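PDB 3HJL: flagellar motor switch protein FliG from Aquifex aeolicus, which probably forms part of the rotor-mounted switch complex (C ring) of the flagellar motor, which sets the direction of rotation and responds to chemotaxis proteins. Local coordinates for residues L9-L20 against L39-L49; L49-I60 against I85-E95. All blocks are in the same frame, centred on the assembly; numbering follows the deposited sequence.

Interaction 1 of 2, residues L9-L20 against L39-L49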
loop_
_atom_site.group_PDB
_atom_site.type_symbol
_atom_site.label_atom_id
_atom_site.label_comp_id
_atom_site.label_asym_id
_atom_site.label_seq_id
_atom_site.Cartn_x
_atom_site.Cartn_y
_atom_site.Cartn_z
ATOM N N LEU A 9 -27.978 -33.613 25.871
ATOM C CA LEU A 9 -26.632 -33.059 26.117
ATOM C C LEU A 9 -26.550 -31.539 25.848
ATOM O O LEU A 9 -25.909 -30.822 26.610
ATOM C CB LEU A 9 -25.566 -33.811 25.289
ATOM C CG LEU A 9 -24.114 -33.285 25.330
ATOM C CD1 LEU A 9 -23.621 -33.053 26.762
ATOM C CD2 LEU A 9 -23.179 -34.228 24.584
ATOM N N SER A 10 -27.199 -31.056 24.784
ATOM C CA SER A 10 -27.191 -29.619 24.479
ATOM C C SER A 10 -28.069 -28.804 25.430
ATOM O O SER A 10 -27.739 -27.651 25.733
ATOM C CB SER A 10 -27.599 -29.334 23.037
ATOM O OG SER A 10 -27.330 -27.963 22.727
ATOM N N LYS A 11 -29.207 -29.370 25.845
ATOM C CA LYS A 11 -30.041 -28.735 26.876
ATOM C C LYS A 11 -29.240 -28.613 28.178
ATOM O O LYS A 11 -29.215 -27.551 28.789
ATOM C CB LYS A 11 -31.328 -29.512 27.105
ATOM C CG LYS A 11 -32.292 -29.475 25.914
ATOM C CD LYS A 11 -33.371 -30.555 26.014
ATOM C CE LYS A 11 -34.184 -30.663 24.715
ATOM N NZ LYS A 11 -35.186 -31.780 24.747
ATOM N N ALA A 12 -28.532 -29.683 28.554
ATOM C CA ALA A 12 -27.629 -29.654 29.723
ATOM C C ALA A 12 -26.502 -28.645 29.553
ATOM O O ALA A 12 -26.111 -27.990 30.515
ATOM C CB ALA A 12 -27.058 -31.035 29.996
ATOM N N GLN A 13 -25.961 -28.548 28.339
ATOM C CA GLN A 13 -24.913 -27.563 28.023
ATOM C C GLN A 13 -25.421 -26.117 28.111
ATOM O O GLN A 13 -24.698 -25.238 28.578
ATOM C CB GLN A 13 -24.293 -27.843 26.645
ATOM C CG GLN A 13 -23.274 -28.995 26.653
ATOM C CD GLN A 13 -22.884 -29.496 25.253
ATOM O OE1 GLN A 13 -23.642 -29.367 24.287
ATOM N NE2 GLN A 13 -21.707 -30.107 25.158
ATOM N N LYS A 14 -26.653 -25.881 27.660
ATOM C CA LYS A 14 -27.307 -24.576 27.834
ATOM C C LYS A 14 -27.447 -24.238 29.314
ATOM O O LYS A 14 -27.112 -23.138 29.722
ATOM C CB LYS A 14 -28.697 -24.543 27.187
ATOM C CG LYS A 14 -28.701 -24.292 25.700
ATOM C CD LYS A 14 -30.133 -24.140 25.193
ATOM C CE LYS A 14 -30.165 -23.624 23.764
ATOM N NZ LYS A 14 -31.551 -23.311 23.325
ATOM N N ALA A 15 -27.989 -25.177 30.095
ATOM C CA ALA A 15 -28.094 -25.024 31.554
ATOM C C ALA A 15 -26.740 -24.649 32.185
ATOM O O ALA A 15 -26.675 -23.757 33.035
ATOM C CB ALA A 15 -28.622 -26.296 32.178
ATOM N N ALA A 16 -25.678 -25.334 31.754
ATOM C CA ALA A 16 -24.310 -25.064 32.219
ATOM C C ALA A 16 -23.867 -23.634 31.905
ATOM O O ALA A 16 -23.310 -22.948 32.764
ATOM C CB ALA A 16 -23.331 -26.060 31.595
ATOM N N VAL A 17 -24.125 -23.194 30.676
ATOM C CA VAL A 17 -23.756 -21.850 30.243
ATOM C C VAL A 17 -24.594 -20.789 30.957
ATOM O O VAL A 17 -24.054 -19.772 31.384
ATOM C CB VAL A 17 -23.862 -21.686 28.706
ATOM C CG1 VAL A 17 -23.544 -20.251 28.300
ATOM C CG2 VAL A 17 -22.900 -22.660 27.989
ATOM N N LEU A 18 -25.901 -21.038 31.096
ATOM C CA LEU A 18 -26.796 -20.147 31.846
ATOM C C LEU A 18 -26.331 -19.957 33.285
ATOM O O LEU A 18 -26.251 -18.820 33.769
ATOM C CB LEU A 18 -28.238 -20.675 31.854
ATOM C CG LEU A 18 -29.121 -20.461 30.622
ATOM C CD1 LEU A 18 -30.474 -21.180 30.808
ATOM C CD2 LEU A 18 -29.349 -18.965 30.365
ATOM N N LEU A 19 -26.015 -21.065 33.959
ATOM C CA LEU A 19 -25.523 -21.027 35.348
ATOM C C LEU A 19 -24.365 -20.026 35.513
ATOM O O LEU A 19 -24.355 -19.219 36.446
ATOM C CB LEU A 19 -25.070 -22.430 35.798
ATOM C CG LEU A 19 -24.563 -22.608 37.242
ATOM C CD1 LEU A 19 -25.692 -22.381 38.250
ATOM C CD2 LEU A 19 -23.945 -23.982 37.424
ATOM N N LEU A 20 -23.430 -20.065 34.574
ATOM C CA LEU A 20 -22.248 -19.208 34.609
ATOM C C LEU A 20 -22.452 -17.779 34.047
ATOM O O LEU A 20 -21.725 -16.873 34.436
ATOM C CB LEU A 20 -21.116 -19.905 33.851
ATOM C CG LEU A 20 -20.714 -21.272 34.420
ATOM C CD1 LEU A 20 -19.927 -22.058 33.396
ATOM C CD2 LEU A 20 -19.930 -21.094 35.714
ATOM N N LEU A 39 -24.236 -29.313 40.753
ATOM C CA LEU A 39 -23.364 -28.178 40.417
ATOM C C LEU A 39 -22.075 -28.619 39.711
ATOM O O LEU A 39 -21.644 -27.972 38.756
ATOM C CB LEU A 39 -23.021 -27.363 41.671
ATOM C CG LEU A 39 -24.133 -26.472 42.234
ATOM C CD1 LEU A 39 -23.847 -26.073 43.682
ATOM C CD2 LEU A 39 -24.322 -25.234 41.360
ATOM N N GLN A 40 -21.481 -29.724 40.165
ATOM C CA GLN A 40 -20.269 -30.270 39.526
ATOM C C GLN A 40 -20.535 -30.875 38.141
ATOM O O GLN A 40 -19.663 -30.823 37.279
ATOM C CB GLN A 40 -19.571 -31.302 40.431
ATOM C CG GLN A 40 -18.922 -30.715 41.703
ATOM C CD GLN A 40 -17.893 -29.616 41.431
ATOM O OE1 GLN A 40 -17.891 -28.584 42.106
ATOM N NE2 GLN A 40 -17.043 -29.821 40.423
ATOM N N LYS A 41 -21.704 -31.484 37.943
ATOM C CA LYS A 41 -22.084 -31.952 36.611
ATOM C C LYS A 41 -22.191 -30.751 35.668
ATOM O O LYS A 41 -21.686 -30.797 34.548
ATOM C CB LYS A 41 -23.403 -32.743 36.624
ATOM C CG LYS A 41 -23.282 -34.180 37.123
ATOM C CD LYS A 41 -24.492 -35.046 36.740
ATOM C CE LYS A 41 -25.756 -34.671 37.492
ATOM N NZ LYS A 41 -25.687 -34.995 38.940
ATOM N N LEU A 42 -22.806 -29.665 36.140
ATOM C CA LEU A 42 -22.901 -28.443 35.341
ATOM C C LEU A 42 -21.536 -27.812 35.051
ATOM O O LEU A 42 -21.307 -27.362 33.931
ATOM C CB LEU A 42 -23.859 -27.434 35.974
ATOM C CG LEU A 42 -25.342 -27.828 35.852
ATOM C CD1 LEU A 42 -26.234 -26.999 36.774
ATOM C CD2 LEU A 42 -25.821 -27.726 34.400
ATOM N N PHE A 43 -20.611 -27.843 36.015
ATOM C CA PHE A 43 -19.257 -27.296 35.782
ATOM C C PHE A 43 -18.477 -28.144 34.773
ATOM O O PHE A 43 -17.816 -27.594 33.886
ATOM C CB PHE A 43 -18.441 -27.162 37.086
ATOM C CG PHE A 43 -19.031 -26.200 38.105
ATOM C CD1 PHE A 43 -19.498 -24.937 37.732
ATOM C CD2 PHE A 43 -19.017 -26.524 39.460
ATOM C CE1 PHE A 43 -20.014 -24.057 38.683
ATOM C CE2 PHE A 43 -19.537 -25.651 40.413
ATOM C CZ PHE A 43 -20.033 -24.417 40.025
ATOM N N ALA A 44 -18.577 -29.475 34.892
ATOM C CA ALA A 44 -17.906 -30.380 33.949
ATOM C C ALA A 44 -18.465 -30.218 32.530
ATOM O O ALA A 44 -17.715 -30.268 31.556
ATOM C CB ALA A 44 -18.001 -31.824 34.419
ATOM N N LEU A 45 -19.776 -29.987 32.425
ATOM C CA LEU A 45 -20.409 -29.692 31.129
ATOM C C LEU A 45 -19.836 -28.420 30.474
ATOM O O LEU A 45 -19.552 -28.419 29.281
ATOM C CB LEU A 45 -21.938 -29.564 31.278
ATOM C CG LEU A 45 -22.699 -30.874 31.477
ATOM C CD1 LEU A 45 -24.069 -30.616 32.047
ATOM C CD2 LEU A 45 -22.791 -31.661 30.189
ATOM N N ALA A 46 -19.676 -27.351 31.262
ATOM C CA ALA A 46 -19.151 -26.078 30.749
ATOM C C ALA A 46 -17.690 -26.218 30.320
ATOM O O ALA A 46 -17.316 -25.769 29.234
ATOM C CB ALA A 46 -19.293 -24.975 31.787
ATOM N N LYS A 47 -16.890 -26.863 31.172
ATOM C CA LYS A 47 -15.471 -27.124 30.899
ATOM C C LYS A 47 -15.246 -27.973 29.641
ATOM O O LYS A 47 -14.269 -27.770 28.925
ATOM C CB LYS A 47 -14.817 -27.827 32.107
ATOM C CG LYS A 47 -13.295 -27.945 32.012
ATOM C CD LYS A 47 -12.687 -28.634 33.224
ATOM C CE LYS A 47 -11.159 -28.750 33.076
ATOM N NZ LYS A 47 -10.539 -29.577 34.155
ATOM N N ASP A 48 -16.150 -28.915 29.378
ATOM C CA ASP A 48 -16.018 -29.827 28.243
ATOM C C ASP A 48 -16.748 -29.333 26.969
ATOM O O ASP A 48 -16.915 -30.096 26.015
ATOM C CB ASP A 48 -16.537 -31.214 28.666
ATOM C CG ASP A 48 -16.027 -32.336 27.780
ATOM O OD1 ASP A 48 -14.798 -32.440 27.580
ATOM O OD2 ASP A 48 -16.860 -33.139 27.314
ATOM N N LEU A 49 -17.157 -28.063 26.937
ATOM C CA LEU A 49 -17.829 -27.503 25.753
ATOM C C LEU A 49 -16.919 -27.481 24.522
ATOM O O LEU A 49 -15.717 -27.219 24.631
ATOM C CB LEU A 49 -18.314 -26.072 26.007
ATOM C CG LEU A 49 -19.555 -25.823 26.867
ATOM C CD1 LEU A 49 -19.672 -24.319 27.176
ATOM C CD2 LEU A 49 -20.823 -26.318 26.186
HETATM O O HOH W 1 -20.094 -30.333 27.416
#
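Two helices of the FliG N-terminal domain cross nearly at right angles here, at -98°, with Ala16 of residues 9-20 set against Leu42 and Ala46 of residues 39-49. The axes come within 8.3 Å, a spacing that suits alanine: the Ala16 CB lies 3.4 Å from the backbone O of Leu42 and also meets Leu45 CB. Leu42 is a knob in the hole formed by Ala12, Ala15, Ala16 and Leu19. Its CD2 branch reaches the backbone of Ala16, while its CB and CD1 rest on Leu19 CD2, the two leucines crossing at a slant. Leu19 gets there with its CG anti to the backbone N (chi1 -178°), and the same CD2 approaches Phe43 CE1 obliquely. Leu20 divides its branches: CD2 comes to the edge of the Phe43 ring, near its plane, and CD1 presses on Ala46 CB at 3.4 Å. Toward the other end, Leu45 spreads its two methyls along one side of the helix, CD1 on Ala12 CB at 3.6 Å and CD2 on Leu9 CD1. Past the helix end, Leu49 puts CD1 on Val17 CG2, while its CD2 lies along the aliphatic part of Gln13, which runs the opposite way. At the end of the same Gln13 chain NE2 donates to water 1 (2.8 Å), which in turn donates to Leu45 O. The whole is a nearly perpendicular knobs-into-holes crossing of helices 7-21 and 36-47 in an all-helical domain.

Interaction 2 of 2, residues L49-I60 against I85-E95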
loop_
_atom_site.group_PDB
_atom_site.type_symbol
_atom_site.label_atom_id
_atom_site.label_comp_id
_atom_site.label_asym_id
_atom_site.label_seq_id
_atom_site.Cartn_x
_atom_site.Cartn_y
_atom_site.Cartn_z
ATOM N N LEU A 49 -17.157 -28.063 26.937
ATOM C CA LEU A 49 -17.829 -27.503 25.753
ATOM C C LEU A 49 -16.919 -27.481 24.522
ATOM O O LEU A 49 -15.717 -27.219 24.631
ATOM C CB LEU A 49 -18.314 -26.072 26.007
ATOM C CG LEU A 49 -19.555 -25.823 26.867
ATOM C CD1 LEU A 49 -19.672 -24.319 27.176
ATOM C CD2 LEU A 49 -20.823 -26.318 26.186
ATOM N N GLU A 50 -17.506 -27.771 23.360
ATOM C CA GLU A 50 -16.809 -27.644 22.084
ATOM C C GLU A 50 -16.603 -26.164 21.775
ATOM O O GLU A 50 -17.381 -25.319 22.219
ATOM C CB GLU A 50 -17.604 -28.298 20.946
ATOM C CG GLU A 50 -17.433 -29.804 20.834
ATOM C CD GLU A 50 -18.284 -30.397 19.720
ATOM O OE1 GLU A 50 -17.721 -30.781 18.667
ATOM O OE2 GLU A 50 -19.526 -30.428 19.873
ATOM N N SER A 51 -15.543 -25.856 21.029
ATOM C CA SER A 51 -15.256 -24.483 20.635
ATOM C C SER A 51 -16.227 -24.062 19.531
ATOM O O SER A 51 -16.641 -24.893 18.717
ATOM C CB SER A 51 -13.814 -24.357 20.144
ATOM O OG SER A 51 -13.580 -25.226 19.060
ATOM N N VAL A 52 -16.598 -22.778 19.524
ATOM C CA VAL A 52 -17.554 -22.237 18.558
ATOM C C VAL A 52 -17.089 -20.868 18.054
ATOM O O VAL A 52 -16.685 -20.038 18.867
ATOM C CB VAL A 52 -18.936 -22.046 19.209
ATOM C CG1 VAL A 52 -19.926 -21.481 18.199
ATOM C CG2 VAL A 52 -19.445 -23.366 19.795
ATOM N N PRO A 53 -17.126 -20.633 16.715
ATOM C CA PRO A 53 -16.800 -19.316 16.153
ATOM C C PRO A 53 -17.543 -18.162 16.824
ATOM O O PRO A 53 -18.681 -18.332 17.258
ATOM C CB PRO A 53 -17.231 -19.448 14.694
ATOM C CG PRO A 53 -17.051 -20.885 14.390
ATOM C CD PRO A 53 -17.381 -21.621 15.645
ATOM N N GLU A 54 -16.886 -17.008 16.915
ATOM C CA GLU A 54 -17.426 -15.847 17.635
ATOM C C GLU A 54 -18.804 -15.393 17.148
ATOM O O GLU A 54 -19.669 -15.094 17.966
ATOM C CB GLU A 54 -16.449 -14.675 17.561
ATOM C CG GLU A 54 -16.832 -13.502 18.442
ATOM C CD GLU A 54 -15.737 -12.472 18.543
ATOM O OE1 GLU A 54 -14.922 -12.366 17.598
ATOM O OE2 GLU A 54 -15.702 -11.760 19.569
ATOM N N GLU A 55 -18.982 -15.338 15.825
ATOM C CA GLU A 55 -20.264 -14.972 15.196
ATOM C C GLU A 55 -21.391 -15.929 15.599
ATOM O O GLU A 55 -22.530 -15.503 15.805
ATOM C CB GLU A 55 -20.122 -14.952 13.660
ATOM C CG GLU A 55 -21.329 -14.352 12.908
ATOM C CD GLU A 55 -21.122 -14.275 11.394
ATOM O OE1 GLU A 55 -20.575 -15.236 10.808
ATOM O OE2 GLU A 55 -21.539 -13.264 10.785
ATOM N N GLU A 56 -21.066 -17.218 15.702
ATOM C CA GLU A 56 -22.022 -18.231 16.145
ATOM C C GLU A 56 -22.278 -18.195 17.666
ATOM O O GLU A 56 -23.365 -18.570 18.106
ATOM C CB GLU A 56 -21.585 -19.626 15.677
ATOM C CG GLU A 56 -21.545 -19.750 14.140
ATOM C CD GLU A 56 -20.938 -21.064 13.642
ATOM O OE1 GLU A 56 -21.236 -22.128 14.233
ATOM O OE2 GLU A 56 -20.189 -21.029 12.634
ATOM N N ILE A 57 -21.295 -17.760 18.464
ATOM C CA ILE A 57 -21.506 -17.587 19.917
ATOM C C ILE A 57 -22.466 -16.424 20.187
ATOM O O ILE A 57 -23.254 -16.482 21.135
ATOM C CB ILE A 57 -20.198 -17.332 20.692
ATOM C CG1 ILE A 57 -19.308 -18.574 20.693
ATOM C CG2 ILE A 57 -20.497 -16.972 22.127
ATOM C CD1 ILE A 57 -17.992 -18.383 21.434
ATOM N N GLU A 58 -22.395 -15.373 19.362
ATOM C CA GLU A 58 -23.345 -14.252 19.449
ATOM C C GLU A 58 -24.794 -14.680 19.157
ATOM O O GLU A 58 -25.718 -14.240 19.836
ATOM C CB GLU A 58 -22.952 -13.124 18.494
ATOM C CG GLU A 58 -21.702 -12.371 18.907
ATOM C CD GLU A 58 -21.277 -11.327 17.887
ATOM O OE1 GLU A 58 -22.120 -10.908 17.057
ATOM O OE2 GLU A 58 -20.094 -10.918 17.920
ATOM N N ASN A 59 -24.977 -15.508 18.129
ATOM C CA ASN A 59 -26.297 -16.031 17.770
ATOM C C ASN A 59 -26.844 -16.966 18.855
ATOM O O ASN A 59 -28.029 -16.923 19.161
ATOM C CB ASN A 59 -26.243 -16.761 16.421
ATOM C CG ASN A 59 -25.936 -15.829 15.248
ATOM O OD1 ASN A 59 -26.306 -14.653 15.249
ATOM N ND2 ASN A 59 -25.274 -16.367 14.232
ATOM N N ILE A 60 -25.974 -17.805 19.423
ATOM C CA ILE A 60 -26.318 -18.644 20.598
ATOM C C ILE A 60 -26.707 -17.780 21.809
ATOM O O ILE A 60 -27.678 -18.083 22.502
ATOM C CB ILE A 60 -25.122 -19.543 21.031
ATOM C CG1 ILE A 60 -24.878 -20.660 20.012
ATOM C CG2 ILE A 60 -25.374 -20.173 22.406
ATOM C CD1 ILE A 60 -23.542 -21.373 20.194
ATOM N N ILE A 85 -21.230 -15.342 28.290
ATOM C CA ILE A 85 -21.334 -16.538 27.432
ATOM C C ILE A 85 -20.087 -16.679 26.539
ATOM O O ILE A 85 -19.620 -17.793 26.310
ATOM C CB ILE A 85 -22.614 -16.528 26.535
ATOM C CG1 ILE A 85 -23.882 -16.599 27.387
ATOM C CG2 ILE A 85 -22.616 -17.728 25.561
ATOM C CD1 ILE A 85 -25.116 -16.407 26.597
ATOM N N LYS A 86 -19.535 -15.551 26.073
ATOM C CA LYS A 86 -18.289 -15.566 25.280
ATOM C C LYS A 86 -17.046 -16.001 26.070
ATOM O O LYS A 86 -16.067 -16.445 25.462
ATOM C CB LYS A 86 -18.034 -14.215 24.591
ATOM C CG LYS A 86 -18.940 -13.966 23.391
ATOM C CD LYS A 86 -18.560 -12.708 22.642
ATOM C CE LYS A 86 -19.242 -12.656 21.282
ATOM N NZ LYS A 86 -18.974 -11.377 20.554
ATOM N N LYS A 87 -17.075 -15.874 27.402
ATOM C CA LYS A 87 -15.979 -16.374 28.255
ATOM C C LYS A 87 -16.097 -17.885 28.497
ATOM O O LYS A 87 -15.091 -18.589 28.579
ATOM C CB LYS A 87 -15.938 -15.655 29.616
ATOM C CG LYS A 87 -15.935 -14.109 29.590
ATOM C CD LYS A 87 -15.077 -13.484 28.476
ATOM C CE LYS A 87 -13.585 -13.807 28.622
ATOM N NZ LYS A 87 -12.755 -13.062 27.623
ATOM N N VAL A 88 -17.331 -18.367 28.609
ATOM C CA VAL A 88 -17.607 -19.770 28.879
ATOM C C VAL A 88 -17.276 -20.651 27.670
ATOM O O VAL A 88 -16.513 -21.608 27.787
ATOM C CB VAL A 88 -19.107 -19.974 29.254
ATOM C CG1 VAL A 88 -19.420 -21.451 29.478
ATOM C CG2 VAL A 88 -19.466 -19.151 30.486
ATOM N N ILE A 89 -17.851 -20.304 26.518
ATOM C CA ILE A 89 -17.691 -21.082 25.285
ATOM C C ILE A 89 -16.308 -20.755 24.690
ATOM O O ILE A 89 -16.080 -19.612 24.292
ATOM C CB ILE A 89 -18.801 -20.735 24.237
ATOM C CG1 ILE A 89 -20.207 -20.889 24.848
ATOM C CG2 ILE A 89 -18.654 -21.623 22.994
ATOM C CD1 ILE A 89 -21.348 -20.549 23.891
ATOM N N PRO A 90 -15.384 -21.750 24.626
ATOM C CA PRO A 90 -14.008 -21.445 24.185
ATOM C C PRO A 90 -13.868 -21.093 22.694
ATOM O O PRO A 90 -14.762 -21.404 21.909
ATOM C CB PRO A 90 -13.250 -22.736 24.496
ATOM C CG PRO A 90 -14.277 -23.798 24.450
ATOM C CD PRO A 90 -15.550 -23.188 24.924
ATOM N N PRO A 91 -12.752 -20.435 22.312
ATOM C CA PRO A 91 -12.539 -20.070 20.920
ATOM C C PRO A 91 -11.969 -21.231 20.102
ATOM O O PRO A 91 -11.417 -22.174 20.667
ATOM C CB PRO A 91 -11.527 -18.931 21.019
ATOM C CG PRO A 91 -10.723 -19.257 22.207
ATOM C CD PRO A 91 -11.624 -19.993 23.159
ATOM N N THR A 92 -12.099 -21.141 18.780
ATOM C CA THR A 92 -11.655 -22.198 17.864
ATOM C C THR A 92 -10.144 -22.093 17.612
ATOM O O THR A 92 -9.539 -21.049 17.875
ATOM C CB THR A 92 -12.388 -22.094 16.501
ATOM O OG1 THR A 92 -12.005 -20.883 15.847
ATOM C CG2 THR A 92 -13.887 -22.092 16.683
ATOM N N LEU A 93 -9.546 -23.180 17.115
ATOM C CA LEU A 93 -8.116 -23.195 16.735
ATOM C C LEU A 93 -7.812 -22.149 15.679
ATOM O O LEU A 93 -6.750 -21.545 15.708
ATOM C CB LEU A 93 -7.667 -24.580 16.198
ATOM C CG LEU A 93 -7.234 -25.658 17.194
ATOM C CD1 LEU A 93 -6.966 -26.983 16.468
ATOM C CD2 LEU A 93 -5.999 -25.219 17.950
ATOM N N ALA A 94 -8.732 -21.981 14.725
ATOM C CA ALA A 94 -8.617 -20.958 13.680
ATOM C C ALA A 94 -8.473 -19.562 14.285
ATOM O O ALA A 94 -7.604 -18.797 13.876
ATOM C CB ALA A 94 -9.822 -21.003 12.783
ATOM N N GLU A 95 -9.326 -19.245 15.261
ATOM C CA GLU A 95 -9.262 -17.951 15.967
ATOM C C GLU A 95 -7.972 -17.786 16.758
ATOM O O GLU A 95 -7.398 -16.700 16.773
ATOM C CB GLU A 95 -10.485 -17.767 16.870
ATOM C CG GLU A 95 -11.757 -17.550 16.051
ATOM C CD GLU A 95 -13.037 -17.546 16.868
ATOM O OE1 GLU A 95 -13.086 -18.169 17.949
ATOM O OE2 GLU A 95 -14.017 -16.939 16.391
HETATM O O HOH W 2 -11.272 -25.592 17.369
HETATM O O HOH W 3 -15.213 -17.884 19.863
#
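Glu95 OE2 takes the backbone N-H of Glu54 through its syn lone pair, at 2.9 Å, so a carboxylate from one helix start meets the first turn of another. Two residues earlier, Val52 N bonds weakly to Pro90 O, and Thr92 CG2 lies against Pro53 CD at 3.7 Å. The apolar centre is Ile89, whose CG2 touches both Val52 CG2 and Ile57 CD1; these beta-branched residues bring methyls close to the backbone, which suits tight packing between loop and helix. Lys86, extended beyond CG, passes Ile57 CG2 and carries NZ to Glu58 OE2 (2.9 Å), with a longer, weak salt bridge to Glu54 OE2. In the second shell a capping box steadies Glu95: Glu95 N donates to Thr92 OG1, and Thr92 N to Glu95 OE1, while water 3 joins that oxygen to Val52 O. Were Glu95 replaced by an alanine, the N-H of Glu54 would probably lose its carboxylate partner and the capping box its Thr92 N half. Leu49 closes the inner end, its CB against Pro90 CD at 4.1 Å and its CD1 on Val88 CG1. The contact thus ties the loop into helix 54-70 to the turn between helices 78-88 and 93-114, with Ile85 reaching inward to Val17 and Ser21 of helix 7-21.

Overall arrangement
Both contacts belong to the all-helical FliG N-terminal domain, their centres 14 Å apart. They come in series along the chain: interaction 1 joins helices 7-21 and 36-47, and interaction 2 then links the start of helix 54-70 to the end of helix 78-88 and the beginning of helix 93-114. Leu49 belongs to both, at the start of the connection between helices 36-47 and 54-70. The two also touch directly: Val17 packs on Ile85 and Val88, while Leu20 and Ala46 both meet Val88. This shared apolar packing ties helices 7-21, 36-47, 54-70 and 78-88 together within the domain, and interaction 2 carries it outward to the polar turn before helix 93-114.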